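Local coordinates for ribosomal RNA processing protein 6 (Trypanosoma brucei brucei, PDB 4NLC) that probably degrades RNA from its 3' end as a 3'-5' exoribonuclease of the nuclear exosome, seen here as the catalytic core carrying the exonuclease and HRDC domains, at residues E92-E98 against D222-L227; F108-M112 against V123-K127; V145-A151 against I166-T172; Y201-W206 against E214-A219. The protein carries 1 engineered substitution. One frame throughout, in Å; residues are numbered along the deposited sequence.

Interaction 1 (E92-E98 against D222-L227); sequences EIAVDLE and DTHFLL
Build 92-98 as an extended beta strand and lay 222-227, where helix 213-224 gives way to helix 226-238, on the face bearing Glu92, Ala94 and Asp96. The backbones come nearest at Ala94 and Thr223, CA to CA 5.6 Å. Ala94 CB fits against Leu226 CB (3.6 Å; Leu226 chi1 t, chi2 p) and Leu227 CG (3.9 Å). Leu227, chi1 m and chi2 t, sends CD2 to 3.8 Å from CG of Glu92 (chi1 p, chi2 m), whose carboxylate turns to Arg117. Thr223 with chi1 p directs CG2 to 3.7 Å from Asp96 CB, and its hydroxyl bonds Ser115. At the far end Asp96 (chi1 t), Glu98 (chi1 and chi2 m) and Asp222 (chi1 m) converge: Asp222 OD2 lies 3.1 Å from Asp96 OD2 and 3.0 Å from Glu98 OE2, with Asp154 beside Asp96. Sequence and placement are consistent with the acidic cluster of DEDD exonucleases. Acceptors this close repel unless a proton or cation intervenes, as at a divalent-metal site of the kind this family uses.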
loop_
_atom_site.group_PDB
_atom_site.type_symbol
_atom_site.label_atom_id
_atom_site.label_comp_id
_atom_site.label_asym_id
_atom_site.label_seq_id
_atom_site.Cartn_x
_atom_site.Cartn_y
_atom_site.Cartn_z
ATOM N N GLU A 92 -6.329 21.578 5.234
ATOM C CA GLU A 92 -6.377 20.493 4.270
ATOM C C GLU A 92 -5.011 20.233 3.657
ATOM O O GLU A 92 -4.287 21.172 3.311
ATOM C CB GLU A 92 -7.479 20.643 3.194
ATOM C CG GLU A 92 -7.278 21.743 2.169
ATOM C CD GLU A 92 -7.660 23.135 2.615
ATOM O OE1 GLU A 92 -8.579 23.265 3.458
ATOM O OE2 GLU A 92 -7.013 24.098 2.143
ATOM N N ILE A 93 -4.656 18.939 3.546
ATOM C CA ILE A 93 -3.375 18.503 2.976
ATOM C C ILE A 93 -3.670 17.377 2.034
ATOM O O ILE A 93 -4.646 16.653 2.261
ATOM C CB ILE A 93 -2.323 18.088 4.057
ATOM C CG1 ILE A 93 -2.696 16.740 4.755
ATOM C CG2 ILE A 93 -2.047 19.222 5.083
ATOM C CD1 ILE A 93 -1.661 16.194 5.793
ATOM N N ALA A 94 -2.829 17.218 0.983
ATOM C CA ALA A 94 -2.970 16.151 -0.021
ATOM C C ALA A 94 -1.888 15.144 0.275
ATOM O O ALA A 94 -0.738 15.529 0.493
ATOM C CB ALA A 94 -2.796 16.706 -1.421
ATOM N N VAL A 95 -2.264 13.859 0.344
ATOM C CA VAL A 95 -1.350 12.784 0.674
ATOM C C VAL A 95 -1.420 11.661 -0.376
ATOM O O VAL A 95 -2.489 11.359 -0.920
ATOM C CB VAL A 95 -1.587 12.233 2.123
ATOM C CG1 VAL A 95 -0.474 11.258 2.546
ATOM C CG2 VAL A 95 -1.739 13.356 3.166
ATOM N N ASP A 96 -0.267 11.035 -0.633
ATOM C CA ASP A 96 -0.107 9.843 -1.456
ATOM C C ASP A 96 1.080 9.012 -0.921
ATOM O O ASP A 96 1.888 9.498 -0.128
ATOM C CB ASP A 96 0.016 10.155 -2.960
ATOM C CG ASP A 96 -0.181 8.946 -3.882
ATOM O OD1 ASP A 96 -0.838 7.955 -3.448
ATOM O OD2 ASP A 96 0.309 8.993 -5.038
ATOM N N LEU A 97 1.155 7.751 -1.322
ATOM C CA LEU A 97 2.214 6.859 -0.874
ATOM C C LEU A 97 2.760 6.085 -2.056
ATOM O O LEU A 97 2.006 5.783 -2.984
ATOM C CB LEU A 97 1.632 5.822 0.126
ATOM C CG LEU A 97 0.975 6.257 1.445
ATOM C CD1 LEU A 97 0.425 5.045 2.189
ATOM C CD2 LEU A 97 1.953 6.920 2.364
ATOM N N GLU A 98 4.050 5.703 -2.002
ATOM C CA GLU A 98 4.634 4.755 -2.966
ATOM C C GLU A 98 4.955 3.486 -2.157
ATOM O O GLU A 98 5.209 3.563 -0.944
ATOM C CB GLU A 98 5.831 5.310 -3.740
ATOM C CG GLU A 98 5.528 6.582 -4.524
ATOM C CD GLU A 98 4.454 6.508 -5.595
ATOM O OE1 GLU A 98 4.158 5.393 -6.079
ATOM O OE2 GLU A 98 3.917 7.576 -5.963
ATOM N N ASP A 222 2.116 13.648 -7.942
ATOM C CA ASP A 222 0.983 12.852 -7.485
ATOM C C ASP A 222 0.156 13.604 -6.419
ATOM O O ASP A 222 -1.037 13.317 -6.290
ATOM C CB ASP A 222 1.450 11.486 -6.938
ATOM C CG ASP A 222 1.633 10.380 -7.968
ATOM O OD1 ASP A 222 1.338 10.619 -9.169
ATOM O OD2 ASP A 222 2.056 9.276 -7.576
ATOM N N THR A 223 0.768 14.588 -5.682
ATOM C CA THR A 223 0.026 15.367 -4.684
ATOM C C THR A 223 -0.105 16.849 -5.030
ATOM O O THR A 223 -1.023 17.509 -4.545
ATOM C CB THR A 223 0.636 15.208 -3.286
ATOM O OG1 THR A 223 1.995 15.665 -3.286
ATOM C CG2 THR A 223 0.523 13.804 -2.751
ATOM N N HIS A 224 0.853 17.394 -5.795
ATOM C CA HIS A 224 0.941 18.812 -6.184
ATOM C C HIS A 224 -0.376 19.438 -6.708
ATOM O O HIS A 224 -0.677 20.592 -6.369
ATOM C CB HIS A 224 2.065 18.989 -7.203
ATOM C CG HIS A 224 2.243 20.404 -7.647
ATOM N ND1 HIS A 224 3.033 21.281 -6.941
ATOM C CD2 HIS A 224 1.698 21.051 -8.707
ATOM C CE1 HIS A 224 2.951 22.433 -7.588
ATOM N NE2 HIS A 224 2.146 22.342 -8.651
ATOM N N PHE A 225 -1.181 18.667 -7.466
ATOM C CA PHE A 225 -2.436 19.186 -8.030
ATOM C C PHE A 225 -3.702 18.749 -7.262
ATOM O O PHE A 225 -4.804 19.193 -7.597
ATOM C CB PHE A 225 -2.571 18.784 -9.519
ATOM C CG PHE A 225 -1.326 18.982 -10.361
ATOM C CD1 PHE A 225 -1.079 20.194 -10.995
ATOM C CD2 PHE A 225 -0.432 17.940 -10.565
ATOM C CE1 PHE A 225 0.051 20.365 -11.794
ATOM C CE2 PHE A 225 0.721 18.131 -11.324
ATOM C CZ PHE A 225 0.932 19.325 -11.967
ATOM N N LEU A 226 -3.538 17.878 -6.261
ATOM C CA LEU A 226 -4.635 17.251 -5.559
ATOM C C LEU A 226 -5.515 18.207 -4.747
ATOM O O LEU A 226 -6.731 18.001 -4.706
ATOM C CB LEU A 226 -4.143 16.073 -4.703
ATOM C CG LEU A 226 -5.203 15.007 -4.309
ATOM C CD1 LEU A 226 -6.045 14.561 -5.523
ATOM C CD2 LEU A 226 -4.544 13.783 -3.678
ATOM N N LEU A 227 -4.953 19.254 -4.138
ATOM C CA LEU A 227 -5.822 20.183 -3.395
ATOM C C LEU A 227 -6.680 21.045 -4.310
ATOM O O LEU A 227 -7.798 21.351 -3.939
ATOM C CB LEU A 227 -5.059 21.029 -2.382
ATOM C CG LEU A 227 -4.415 20.269 -1.228
ATOM C CD1 LEU A 227 -3.544 21.200 -0.416
ATOM C CD2 LEU A 227 -5.448 19.558 -0.380
#

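Interaction 2 (F108-M112 against V123-K127); sequences FTCLM and VDCLK
Two backbone hydrogen bonds tie Met112 to Val123: Val123 N to Met112 O at 2.7 Å and Met112 N to Val123 O at 3.1 Å. This is an antiparallel hydrogen-bonded pair, CA to CA 5.0 Å, and 108-112 and 123-126 run 162° apart end to end. Asp124, the centre of an inverse gamma turn, has chi1 t so that OD1 accepts from Leu126 N and Lys127 N, both at 3.0 Å; the first of these closes an Asx turn, and OD2 forms a salt bridge with Arg209. One water bridges the two backbones, donating to Thr109 O (2.8 Å) and Cys125 O (3.0 Å). Cys125 (chi1 m) then fills the space beside the strand, SG 3.7 Å from Met112 CB and 3.9 Å from Thr109 CG2. Leu126, chi1 m and chi2 t, reaches Phe108, with CD2 3.7 Å from CE1. Cys110 and Leu111 both face Glu98 in a classic beta bulge on the strand's other edge. Helix 152-162 packs on Thr109, Met112 and Cys125, helix 77-87 on Val123, and strand 92-100 runs alongside 108-115.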
loop_
_atom_site.group_PDB
_atom_site.type_symbol
_atom_site.label_atom_id
_atom_site.label_comp_id
_atom_site.label_asym_id
_atom_site.label_seq_id
_atom_site.Cartn_x
_atom_site.Cartn_y
_atom_site.Cartn_z
ATOM N N PHE A 108 5.754 -3.205 1.764
ATOM C CA PHE A 108 6.033 -2.079 2.648
ATOM C C PHE A 108 5.964 -0.748 1.929
ATOM O O PHE A 108 6.342 -0.646 0.765
ATOM C CB PHE A 108 7.375 -2.244 3.426
ATOM C CG PHE A 108 8.615 -2.476 2.589
ATOM C CD1 PHE A 108 9.276 -1.412 1.987
ATOM C CD2 PHE A 108 9.144 -3.757 2.435
ATOM C CE1 PHE A 108 10.427 -1.629 1.216
ATOM C CE2 PHE A 108 10.276 -3.978 1.646
ATOM C CZ PHE A 108 10.923 -2.911 1.056
ATOM N N THR A 109 5.570 0.291 2.659
ATOM C CA THR A 109 5.542 1.644 2.120
ATOM C C THR A 109 6.971 2.173 1.973
ATOM O O THR A 109 7.768 2.099 2.913
ATOM C CB THR A 109 4.678 2.542 2.988
ATOM O OG1 THR A 109 3.433 1.876 3.196
ATOM C CG2 THR A 109 4.441 3.911 2.340
ATOM N N CYS A 110 7.259 2.750 0.811
ATOM C CA CYS A 110 8.570 3.311 0.477
ATOM C C CYS A 110 8.700 4.829 0.618
ATOM O O CYS A 110 9.784 5.330 0.927
ATOM C CB CYS A 110 8.952 2.883 -0.926
ATOM S SG CYS A 110 9.324 1.128 -1.053
ATOM N N LEU A 111 7.623 5.549 0.321
ATOM C CA LEU A 111 7.628 7.000 0.256
ATOM C C LEU A 111 6.255 7.525 0.545
ATOM O O LEU A 111 5.264 6.854 0.261
ATOM C CB LEU A 111 7.993 7.369 -1.185
ATOM C CG LEU A 111 8.825 8.603 -1.450
ATOM C CD1 LEU A 111 10.228 8.487 -0.833
ATOM C CD2 LEU A 111 8.901 8.860 -2.962
ATOM N N MET A 112 6.200 8.723 1.136
ATOM C CA MET A 112 4.947 9.415 1.427
ATOM C C MET A 112 5.126 10.796 0.788
ATOM O O MET A 112 6.169 11.423 0.949
ATOM C CB MET A 112 4.696 9.540 2.948
ATOM C CG MET A 112 3.450 10.351 3.299
ATOM S SD MET A 112 3.173 10.541 5.083
ATOM C CE MET A 112 2.403 9.004 5.447
ATOM N N VAL A 123 8.535 12.379 1.857
ATOM C CA VAL A 123 9.001 11.738 3.066
ATOM C C VAL A 123 9.619 10.367 2.797
ATOM O O VAL A 123 8.971 9.480 2.272
ATOM C CB VAL A 123 7.917 11.689 4.191
ATOM C CG1 VAL A 123 8.487 11.098 5.487
ATOM C CG2 VAL A 123 7.379 13.089 4.454
ATOM N N ASP A 124 10.861 10.183 3.258
ATOM C CA ASP A 124 11.503 8.894 3.135
ATOM C C ASP A 124 11.094 7.952 4.274
ATOM O O ASP A 124 11.759 7.878 5.307
ATOM C CB ASP A 124 13.024 9.029 2.973
ATOM C CG ASP A 124 13.709 7.732 2.620
ATOM O OD1 ASP A 124 13.120 6.652 2.881
ATOM O OD2 ASP A 124 14.850 7.785 2.135
ATOM N N CYS A 125 9.979 7.224 4.039
ATOM C CA CYS A 125 9.331 6.160 4.837
ATOM C C CYS A 125 10.254 5.053 5.209
ATOM O O CYS A 125 9.858 4.230 6.026
ATOM C CB CYS A 125 8.173 5.557 4.051
ATOM S SG CYS A 125 6.761 6.619 3.922
ATOM N N LEU A 126 11.327 4.868 4.456
ATOM C CA LEU A 126 12.262 3.812 4.744
ATOM C C LEU A 126 13.233 4.289 5.796
ATOM O O LEU A 126 13.391 3.639 6.820
ATOM C CB LEU A 126 12.993 3.343 3.472
ATOM C CG LEU A 126 12.157 2.524 2.487
ATOM C CD1 LEU A 126 12.964 2.187 1.217
ATOM C CD2 LEU A 126 11.597 1.263 3.150
ATOM N N LYS A 127 13.845 5.444 5.564
ATOM C CA LYS A 127 14.820 6.037 6.468
ATOM C C LYS A 127 14.193 6.456 7.791
ATOM O O LYS A 127 14.854 6.333 8.815
ATOM C CB LYS A 127 15.554 7.212 5.793
ATOM C CG LYS A 127 16.864 7.529 6.489
ATOM C CD LYS A 127 18.012 7.774 5.544
ATOM C CE LYS A 127 19.242 8.201 6.305
ATOM N NZ LYS A 127 19.628 7.210 7.351
HETATM O O HOH W 1 8.196 1.750 5.684
#

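Interaction 3 (V145-A151 against I166-T172); sequences VKVFHGA and IVNLFDT
Phe148 (chi1 m) anchors the apolar centre, its CD1 3.4 Å from Leu169 CD1 and its CE1 3.8 Å from Ile166 CD1. On the other face Val145 CG1 meets Phe170 CB at 3.8 Å and Val147 CG1 meets Thr172 CG2 at 3.6 Å. Strands 145-148 and 169-171 are parallel, axes 4.8 Å apart and 28° askew, pairing Lys146 with Leu169, Val147 with Phe170 and Phe148 with Asp171. Backbone bonds run Lys146 N to Asn168 O (3.1 Å), Phe170 N to Lys146 O (2.9 Å), Phe148 N to Phe170 O (3.0 Å) and Thr172 N to Phe148 O (3.0 Å). Asn168 (phi/psi 71/62) and Gly150 (70/71) take positive phi. Lys146 NZ donates to Val167 O (2.8 Å). Asp171 accepts from Gly150 N at OD1 (2.8 Å) and Ala151 N at OD2 (2.9 Å) while N-capping helix 172-178; His149 ND1 bonds Thr172 OG1 (2.8 Å), its NE2 His183 O. Joined through helix 152-162, these strands form a beta-alpha-beta crossover at the edge of the RNase H-like exonuclease sheet.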
loop_
_atom_site.group_PDB
_atom_site.type_symbol
_atom_site.label_atom_id
_atom_site.label_comp_id
_atom_site.label_asym_id
_atom_site.label_seq_id
_atom_site.Cartn_x
_atom_site.Cartn_y
_atom_site.Cartn_z
ATOM N N VAL A 145 -8.344 18.286 6.936
ATOM C CA VAL A 145 -8.819 17.279 5.970
ATOM C C VAL A 145 -7.595 16.668 5.271
ATOM O O VAL A 145 -6.731 17.410 4.778
ATOM C CB VAL A 145 -9.860 17.850 4.968
ATOM C CG1 VAL A 145 -10.142 16.859 3.825
ATOM C CG2 VAL A 145 -11.153 18.206 5.683
ATOM N N LYS A 146 -7.518 15.317 5.225
ATOM C CA LYS A 146 -6.451 14.605 4.504
ATOM C C LYS A 146 -7.063 14.113 3.206
ATOM O O LYS A 146 -7.926 13.237 3.209
ATOM C CB LYS A 146 -5.903 13.413 5.302
ATOM C CG LYS A 146 -4.818 13.734 6.366
ATOM C CD LYS A 146 -5.293 14.581 7.547
ATOM C CE LYS A 146 -6.328 13.869 8.399
ATOM N NZ LYS A 146 -6.620 14.588 9.672
ATOM N N VAL A 147 -6.655 14.720 2.109
ATOM C CA VAL A 147 -7.109 14.399 0.763
ATOM C C VAL A 147 -6.186 13.318 0.138
ATOM O O VAL A 147 -4.976 13.523 -0.019
ATOM C CB VAL A 147 -7.163 15.671 -0.138
ATOM C CG1 VAL A 147 -7.766 15.360 -1.518
ATOM C CG2 VAL A 147 -7.915 16.808 0.533
ATOM N N PHE A 148 -6.767 12.196 -0.249
ATOM C CA PHE A 148 -6.041 11.150 -0.969
ATOM C C PHE A 148 -6.811 10.881 -2.250
ATOM O O PHE A 148 -8.017 11.108 -2.287
ATOM C CB PHE A 148 -6.034 9.857 -0.142
ATOM C CG PHE A 148 -5.062 9.741 1.004
ATOM C CD1 PHE A 148 -5.305 10.392 2.213
ATOM C CD2 PHE A 148 -3.955 8.907 0.912
ATOM C CE1 PHE A 148 -4.454 10.198 3.324
ATOM C CE2 PHE A 148 -3.108 8.713 2.015
ATOM C CZ PHE A 148 -3.379 9.344 3.220
ATOM N N HIS A 149 -6.165 10.314 -3.258
ATOM C CA HIS A 149 -6.869 9.930 -4.484
ATOM C C HIS A 149 -6.849 8.392 -4.619
ATOM O O HIS A 149 -5.828 7.830 -4.985
ATOM C CB HIS A 149 -6.264 10.603 -5.728
ATOM C CG HIS A 149 -7.136 10.440 -6.933
ATOM N ND1 HIS A 149 -8.007 11.431 -7.325
ATOM C CD2 HIS A 149 -7.303 9.368 -7.739
ATOM C CE1 HIS A 149 -8.654 10.945 -8.369
ATOM N NE2 HIS A 149 -8.265 9.709 -8.650
ATOM N N GLY A 150 -7.970 7.738 -4.313
ATOM C CA GLY A 150 -8.062 6.286 -4.378
ATOM C C GLY A 150 -7.227 5.684 -3.276
ATOM O O GLY A 150 -6.147 5.127 -3.539
ATOM N N ALA A 151 -7.724 5.848 -2.032
ATOM C CA ALA A 151 -7.037 5.519 -0.778
ATOM C C ALA A 151 -7.203 4.086 -0.225
ATOM O O ALA A 151 -6.712 3.833 0.868
ATOM C CB ALA A 151 -7.475 6.517 0.287
ATOM N N ILE A 166 -6.465 7.721 9.637
ATOM C CA ILE A 166 -6.977 8.972 9.095
ATOM C C ILE A 166 -8.344 9.380 9.655
ATOM O O ILE A 166 -9.347 8.713 9.429
ATOM C CB ILE A 166 -6.971 8.946 7.540
ATOM C CG1 ILE A 166 -5.687 8.290 6.989
ATOM C CG2 ILE A 166 -7.106 10.364 6.995
ATOM C CD1 ILE A 166 -5.895 7.501 5.631
ATOM N N VAL A 167 -8.359 10.497 10.383
ATOM C CA VAL A 167 -9.555 11.121 10.917
ATOM C C VAL A 167 -9.849 12.249 9.905
ATOM O O VAL A 167 -9.019 13.129 9.693
ATOM C CB VAL A 167 -9.342 11.644 12.370
ATOM C CG1 VAL A 167 -10.520 12.499 12.833
ATOM C CG2 VAL A 167 -9.104 10.489 13.345
ATOM N N ASN A 168 -10.993 12.165 9.243
ATOM C CA ASN A 168 -11.451 13.083 8.201
ATOM C C ASN A 168 -10.658 12.946 6.898
ATOM O O ASN A 168 -10.020 13.880 6.388
ATOM C CB ASN A 168 -11.568 14.526 8.668
ATOM C CG ASN A 168 -12.902 14.769 9.317
ATOM O OD1 ASN A 168 -13.918 14.125 8.996
ATOM N ND2 ASN A 168 -12.934 15.683 10.253
ATOM N N LEU A 169 -10.775 11.747 6.346
ATOM C CA LEU A 169 -10.257 11.408 5.057
ATOM C C LEU A 169 -11.248 11.936 4.027
ATOM O O LEU A 169 -12.468 11.878 4.239
ATOM C CB LEU A 169 -10.165 9.853 4.914
ATOM C CG LEU A 169 -9.875 9.285 3.494
ATOM C CD1 LEU A 169 -8.464 9.588 3.063
ATOM C CD2 LEU A 169 -10.116 7.784 3.436
ATOM N N PHE A 170 -10.717 12.475 2.927
ATOM C CA PHE A 170 -11.517 12.817 1.758
ATOM C C PHE A 170 -10.838 12.135 0.571
ATOM O O PHE A 170 -9.664 12.381 0.306
ATOM C CB PHE A 170 -11.732 14.322 1.536
ATOM C CG PHE A 170 -12.742 14.595 0.435
ATOM C CD1 PHE A 170 -12.350 14.637 -0.900
ATOM C CD2 PHE A 170 -14.088 14.805 0.735
ATOM C CE1 PHE A 170 -13.280 14.913 -1.909
ATOM C CE2 PHE A 170 -15.010 15.091 -0.275
ATOM C CZ PHE A 170 -14.603 15.121 -1.592
ATOM N N ASP A 171 -11.566 11.243 -0.103
ATOM C CA ASP A 171 -11.038 10.496 -1.234
ATOM C C ASP A 171 -11.606 11.075 -2.535
ATOM O O ASP A 171 -12.805 10.955 -2.795
ATOM C CB ASP A 171 -11.347 8.997 -1.073
ATOM C CG ASP A 171 -10.646 8.083 -2.078
ATOM O OD1 ASP A 171 -10.487 8.492 -3.258
ATOM O OD2 ASP A 171 -10.344 6.940 -1.718
ATOM N N THR A 172 -10.739 11.716 -3.336
ATOM C CA THR A 172 -11.128 12.373 -4.589
ATOM C C THR A 172 -11.575 11.365 -5.681
ATOM O O THR A 172 -12.318 11.743 -6.593
ATOM C CB THR A 172 -10.035 13.345 -5.085
ATOM O OG1 THR A 172 -8.767 12.715 -5.012
ATOM C CG2 THR A 172 -10.005 14.629 -4.294
#

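Interaction 4 (Y201-W206 against E214-A219); sequences YQTADW and EMVSYA
This contact packs the loop before helix 213-224 against that helix, beside the probable active site: Tyr218 sits four residues ahead of Asp222, the spacing expected of the tyrosine in DEDDy exonucleases. From Tyr201 to Ala204 the chain makes a type I beta turn, with Ala204 N bonded to Tyr201 O at 3.2 Å, and Tyr201 lies nearest Met215, CA to CA 6.8 Å. Met215, chi1 m, chi2 t and chi3 p, threads between rings: its CE stands 3.6 Å from the centroid of the Trp206 six-membered ring, a CH-pi contact over the face, and 3.7 Å from Ala204 CB, while its CG touches Tyr201 CD1 at 3.5 Å. Met215 SD makes Met-aromatic contacts, 5.0 Å from that Trp206 centroid and 5.2 Å from that of Tyr201. Tyr218 (chi1 t) offers its ring face to Tyr201 CB, 3.8 Å from the centroid, and its CD1 lies at the edge of Trp206, 3.5 Å from CZ2. The segments meet through sulfur-aromatic, CH-pi and apolar contacts, without a hydrogen bond between them.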
loop_
_atom_site.group_PDB
_atom_site.type_symbol
_atom_site.label_atom_id
_atom_site.label_comp_id
_atom_site.label_asym_id
_atom_site.label_seq_id
_atom_site.Cartn_x
_atom_site.Cartn_y
_atom_site.Cartn_z
ATOM N N TYR A 201 6.479 5.677 -14.148
ATOM C CA TYR A 201 7.009 5.314 -12.824
ATOM C C TYR A 201 6.028 4.665 -11.822
ATOM O O TYR A 201 6.447 4.359 -10.710
ATOM C CB TYR A 201 7.700 6.529 -12.189
ATOM C CG TYR A 201 8.864 7.012 -13.024
ATOM C CD1 TYR A 201 10.052 6.290 -13.081
ATOM C CD2 TYR A 201 8.749 8.142 -13.828
ATOM C CE1 TYR A 201 11.107 6.692 -13.898
ATOM C CE2 TYR A 201 9.804 8.563 -14.637
ATOM C CZ TYR A 201 10.978 7.829 -14.675
ATOM O OH TYR A 201 12.022 8.231 -15.468
ATOM N N GLN A 202 4.783 4.376 -12.217
ATOM C CA GLN A 202 3.820 3.717 -11.325
ATOM C C GLN A 202 4.343 2.354 -10.824
ATOM O O GLN A 202 4.148 2.017 -9.645
ATOM C CB GLN A 202 2.463 3.540 -12.023
ATOM C CG GLN A 202 1.319 3.211 -11.049
ATOM C CD GLN A 202 0.003 2.885 -11.727
ATOM O OE1 GLN A 202 -0.059 2.530 -12.915
ATOM N NE2 GLN A 202 -1.081 2.967 -10.966
ATOM N N THR A 203 5.044 1.609 -11.716
ATOM C CA THR A 203 5.600 0.273 -11.453
ATOM C C THR A 203 7.121 0.264 -11.154
ATOM O O THR A 203 7.728 -0.809 -11.131
ATOM C CB THR A 203 5.241 -0.682 -12.603
ATOM O OG1 THR A 203 5.883 -0.243 -13.800
ATOM C CG2 THR A 203 3.740 -0.807 -12.814
ATOM N N ALA A 204 7.724 1.434 -10.889
ATOM C CA ALA A 204 9.155 1.553 -10.556
ATOM C C ALA A 204 9.526 0.899 -9.190
ATOM O O ALA A 204 8.642 0.483 -8.432
ATOM C CB ALA A 204 9.572 3.019 -10.565
ATOM N N ASP A 205 10.841 0.767 -8.919
ATOM C CA ASP A 205 11.336 0.231 -7.660
ATOM C C ASP A 205 11.532 1.429 -6.711
ATOM O O ASP A 205 12.508 2.193 -6.828
ATOM C CB ASP A 205 12.637 -0.560 -7.856
ATOM C CG ASP A 205 13.049 -1.389 -6.643
ATOM O OD1 ASP A 205 12.468 -1.186 -5.553
ATOM O OD2 ASP A 205 13.915 -2.277 -6.799
ATOM N N TRP A 206 10.582 1.599 -5.782
ATOM C CA TRP A 206 10.596 2.731 -4.855
ATOM C C TRP A 206 11.507 2.508 -3.640
ATOM O O TRP A 206 11.630 3.393 -2.802
ATOM C CB TRP A 206 9.177 3.125 -4.466
ATOM C CG TRP A 206 8.462 3.760 -5.606
ATOM C CD1 TRP A 206 7.584 3.161 -6.466
ATOM C CD2 TRP A 206 8.641 5.103 -6.083
ATOM N NE1 TRP A 206 7.185 4.060 -7.439
ATOM C CE2 TRP A 206 7.835 5.252 -7.238
ATOM C CE3 TRP A 206 9.406 6.200 -5.639
ATOM C CZ2 TRP A 206 7.740 6.463 -7.931
ATOM C CZ3 TRP A 206 9.352 7.382 -6.360
ATOM C CH2 TRP A 206 8.514 7.511 -7.480
ATOM N N GLU A 214 13.753 12.197 -11.946
ATOM C CA GLU A 214 12.503 11.858 -12.655
ATOM C C GLU A 214 11.474 11.251 -11.702
ATOM O O GLU A 214 10.263 11.498 -11.839
ATOM C CB GLU A 214 12.765 10.895 -13.829
ATOM C CG GLU A 214 13.668 11.439 -14.928
ATOM C CD GLU A 214 15.176 11.348 -14.734
ATOM O OE1 GLU A 214 15.893 11.627 -15.723
ATOM O OE2 GLU A 214 15.649 11.012 -13.620
ATOM N N MET A 215 11.963 10.435 -10.747
ATOM C CA MET A 215 11.120 9.798 -9.726
ATOM C C MET A 215 10.755 10.806 -8.607
ATOM O O MET A 215 9.641 10.752 -8.068
ATOM C CB MET A 215 11.791 8.539 -9.187
ATOM C CG MET A 215 11.652 7.368 -10.125
ATOM S SD MET A 215 12.591 5.897 -9.665
ATOM C CE MET A 215 11.625 5.232 -8.362
ATOM N N VAL A 216 11.647 11.782 -8.324
ATOM C CA VAL A 216 11.330 12.849 -7.360
ATOM C C VAL A 216 10.173 13.674 -7.977
ATOM O O VAL A 216 9.188 13.952 -7.297
ATOM C CB VAL A 216 12.550 13.736 -7.010
ATOM C CG1 VAL A 216 12.131 14.929 -6.164
ATOM C CG2 VAL A 216 13.647 12.932 -6.302
ATOM N N SER A 217 10.276 13.994 -9.281
ATOM C CA SER A 217 9.245 14.748 -10.010
ATOM C C SER A 217 7.913 13.973 -10.072
ATOM O O SER A 217 6.865 14.562 -9.794
ATOM C CB SER A 217 9.732 15.144 -11.398
ATOM O OG SER A 217 8.694 15.849 -12.049
ATOM N N TYR A 218 7.971 12.647 -10.369
ATOM C CA TYR A 218 6.795 11.770 -10.364
ATOM C C TYR A 218 6.081 11.791 -9.011
ATOM O O TYR A 218 4.851 11.900 -8.968
ATOM C CB TYR A 218 7.172 10.307 -10.706
ATOM C CG TYR A 218 5.974 9.374 -10.720
ATOM C CD1 TYR A 218 5.557 8.724 -9.561
ATOM C CD2 TYR A 218 5.239 9.167 -11.884
ATOM C CE1 TYR A 218 4.435 7.899 -9.558
ATOM C CE2 TYR A 218 4.141 8.313 -11.902
ATOM C CZ TYR A 218 3.738 7.684 -10.738
ATOM O OH TYR A 218 2.639 6.861 -10.768
ATOM N N ALA A 219 6.847 11.613 -7.918
ATOM C CA ALA A 219 6.319 11.583 -6.550
ATOM C C ALA A 219 5.644 12.917 -6.164
ATOM O O ALA A 219 4.508 12.934 -5.681
ATOM C CB ALA A 219 7.437 11.240 -5.571
#

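Interactions 1, 2 and 3 are buried and all reach the mixed sheet of the exonuclease domain, while interaction 4, packed on side chains of that sheet, is only partly buried. Strand 92-100 unites interactions 1 to 3: Val95 N meets Val147 O of interaction 3 at 2.8 Å on one edge, and Glu98 N meets Leu111 O of interaction 2 at 2.8 Å on the other. Helix 213-224 serves both interactions 1 and 4, and Glu98 OE2 lies 3.6 Å from Tyr218 CE1. Within interaction 2 and within interaction 3 main-chain hydrogen bonds join the segments, and interaction 3 adds bonds from Lys146, His149 and Asp171. Interaction 1 pairs apolar packing with crowded carboxylates, and interaction 4 relies on aromatic and sulfur contacts.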